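Local coordinates for effector protein B, substrate of the Dot/Icm secretion system (Legionella drancourtii, PDB 4JVS) that probably acts as a GTPase-activating protein for the host GTPase Rab1, speeding GTP hydrolysis through a GAP domain, the part described here, at residues I233-L238 and L262-I266. Residues are numbered along the deposited sequence; the frame is centred on the assembly and turned at random.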
loop_
_atom_site.group_PDB
_atom_site.type_symbol
_atom_site.label_atom_id
_atom_site.label_comp_id
_atom_site.label_asym_id
_atom_site.label_seq_id
_atom_site.Cartn_x
_atom_site.Cartn_y
_atom_site.Cartn_z
ATOM N N ILE A 233 -22.395 -16.343 -2.212
ATOM C CA ILE A 233 -22.184 -16.893 -0.897
ATOM C C ILE A 233 -23.476 -17.462 -0.377
ATOM O O ILE A 233 -24.415 -16.741 -0.156
ATOM C CB ILE A 233 -21.790 -15.812 0.106
ATOM C CG1 ILE A 233 -20.656 -14.966 -0.401
ATOM C CG2 ILE A 233 -21.332 -16.430 1.391
ATOM C CD1 ILE A 233 -20.232 -13.934 0.586
ATOM N N ASP A 234 -23.485 -18.757 -0.131
ATOM C CA ASP A 234 -24.650 -19.465 0.348
ATOM C C ASP A 234 -24.915 -19.266 1.810
ATOM O O ASP A 234 -24.062 -18.888 2.564
ATOM C CB ASP A 234 -24.527 -20.946 0.065
ATOM C CG ASP A 234 -23.699 -21.626 1.053
ATOM O OD1 ASP A 234 -23.543 -21.079 2.129
ATOM O OD2 ASP A 234 -23.172 -22.692 0.775
ATOM N N GLU A 235 -26.124 -19.575 2.214
ATOM C CA GLU A 235 -26.605 -19.234 3.528
ATOM C C GLU A 235 -25.744 -19.877 4.580
ATOM O O GLU A 235 -25.394 -19.276 5.561
ATOM C CB GLU A 235 -28.029 -19.756 3.644
ATOM C CG GLU A 235 -28.788 -19.308 4.863
ATOM C CD GLU A 235 -29.246 -17.892 4.764
ATOM O OE1 GLU A 235 -28.866 -17.213 3.802
ATOM O OE2 GLU A 235 -29.975 -17.461 5.665
ATOM N N GLN A 236 -25.320 -21.086 4.359
ATOM C CA GLN A 236 -24.562 -21.798 5.331
ATOM C C GLN A 236 -23.167 -21.250 5.452
ATOM O O GLN A 236 -22.604 -21.234 6.503
ATOM C CB GLN A 236 -24.514 -23.243 4.901
ATOM C CG GLN A 236 -24.696 -24.261 5.955
ATOM C CD GLN A 236 -23.770 -25.404 5.732
ATOM O OE1 GLN A 236 -24.190 -26.504 5.394
ATOM N NE2 GLN A 236 -22.492 -25.151 5.898
ATOM N N THR A 237 -22.580 -20.841 4.354
ATOM C CA THR A 237 -21.243 -20.285 4.411
ATOM C C THR A 237 -21.247 -18.977 5.111
ATOM O O THR A 237 -20.317 -18.588 5.758
ATOM C CB THR A 237 -20.640 -20.072 3.037
ATOM O OG1 THR A 237 -20.377 -21.335 2.441
ATOM C CG2 THR A 237 -19.360 -19.334 3.178
ATOM N N LEU A 238 -22.315 -18.268 4.880
ATOM C CA LEU A 238 -22.497 -16.915 5.386
ATOM C C LEU A 238 -22.829 -16.876 6.884
ATOM O O LEU A 238 -22.490 -15.916 7.566
ATOM C CB LEU A 238 -23.578 -16.208 4.568
ATOM C CG LEU A 238 -23.759 -14.696 4.679
ATOM C CD1 LEU A 238 -22.503 -13.945 4.275
ATOM C CD2 LEU A 238 -24.933 -14.278 3.806
ATOM N N LEU A 262 -26.857 -9.901 -1.587
ATOM C CA LEU A 262 -25.971 -10.304 -0.498
ATOM C C LEU A 262 -26.127 -9.422 0.737
ATOM O O LEU A 262 -26.308 -9.933 1.840
ATOM C CB LEU A 262 -24.510 -10.325 -0.951
ATOM C CG LEU A 262 -23.415 -10.691 0.055
ATOM C CD1 LEU A 262 -23.744 -11.965 0.799
ATOM C CD2 LEU A 262 -22.087 -10.851 -0.663
ATOM N N ILE A 263 -26.061 -8.105 0.568
ATOM C CA ILE A 263 -26.143 -7.226 1.729
ATOM C C ILE A 263 -27.533 -7.254 2.354
ATOM O O ILE A 263 -27.688 -7.050 3.560
ATOM C CB ILE A 263 -25.763 -5.774 1.401
ATOM C CG1 ILE A 263 -25.467 -5.009 2.697
ATOM C CG2 ILE A 263 -26.855 -5.101 0.576
ATOM C CD1 ILE A 263 -25.486 -3.513 2.546
ATOM N N MET A 264 -28.549 -7.443 1.546
ATOM C CA MET A 264 -29.904 -7.610 2.016
ATOM C C MET A 264 -30.075 -8.892 2.790
ATOM O O MET A 264 -30.800 -8.970 3.739
ATOM C CB MET A 264 -30.871 -7.520 0.862
ATOM C CG MET A 264 -31.416 -6.135 0.602
ATOM S SD MET A 264 -31.223 -5.087 2.003
ATOM C CE MET A 264 -31.277 -3.523 1.223
ATOM N N ARG A 265 -29.385 -9.912 2.349
ATOM C CA ARG A 265 -29.402 -11.194 2.993
ATOM C C ARG A 265 -28.891 -11.105 4.394
ATOM O O ARG A 265 -29.376 -11.744 5.279
ATOM C CB ARG A 265 -28.492 -12.118 2.221
ATOM C CG ARG A 265 -28.957 -13.541 2.169
ATOM C CD ARG A 265 -28.760 -14.115 0.797
ATOM N NE ARG A 265 -27.573 -14.913 0.803
ATOM C CZ ARG A 265 -26.816 -15.126 -0.245
ATOM N NH1 ARG A 265 -25.730 -15.857 -0.109
ATOM N NH2 ARG A 265 -27.139 -14.610 -1.412
ATOM N N ILE A 266 -27.865 -10.321 4.563
ATOM C CA ILE A 266 -27.174 -10.145 5.829
ATOM C C ILE A 266 -27.970 -9.274 6.789
ATOM O O ILE A 266 -28.116 -9.601 7.964
ATOM C CB ILE A 266 -25.789 -9.516 5.587
ATOM C CG1 ILE A 266 -24.870 -10.530 4.892
ATOM C CG2 ILE A 266 -25.187 -9.013 6.880
ATOM C CD1 ILE A 266 -23.648 -9.903 4.252
#
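Leu238 lays its CD2 methyl over the near side of helix 261-267, 4.0 Å from Leu262 CD1 and 3.9 Å from Ile266 CG1, so one methyl touches two residues a helical turn apart. Ile233, on the loop just before the short helix 235-238, extends the same apolar layer, its CD1 lying 3.8 Å from Leu262 CD2. Leu262 is thus flanked by both residues of 233-238 whose CA-to-CB bonds point toward the 262-266 segment. The patch continues into helix 243-253: Leu238 also touches Leu246, while Leu262 and Ile266 both reach Ile249.

Arg265 bounds this layer with its long side chain, which crosses to the start of the short helix. Leu238 CD2 lies 4.0 Å from Arg265 NE; Glu235 OE1 also comes within 4.0 Å of Arg265 NE without a salt bridge forming in the model, where the arginine tip is itself unreliable. Arg265 NH1 clashes with Ile233 O at 1.6 Å, and an acetic acid is modelled against Arg265 as if covalently linked, probably an artefact of the fit, so no role should rest on either.

Asp234 faces away from this interface and serves as N-cap of helix 235-238: its OD1 accepts a very short hydrogen bond from Thr237 N (2.4 Å) and a weak one from Thr237 OG1 (3.2 Å). Leu238 N donates a hydrogen bond to Asp234 O (3.0 Å), closing the first turn. Together these contacts form a small helix-to-helix packing, an aspartate-capped single turn docked against a neighbouring helix in the C-terminal subdomain of the LepB GAP fold.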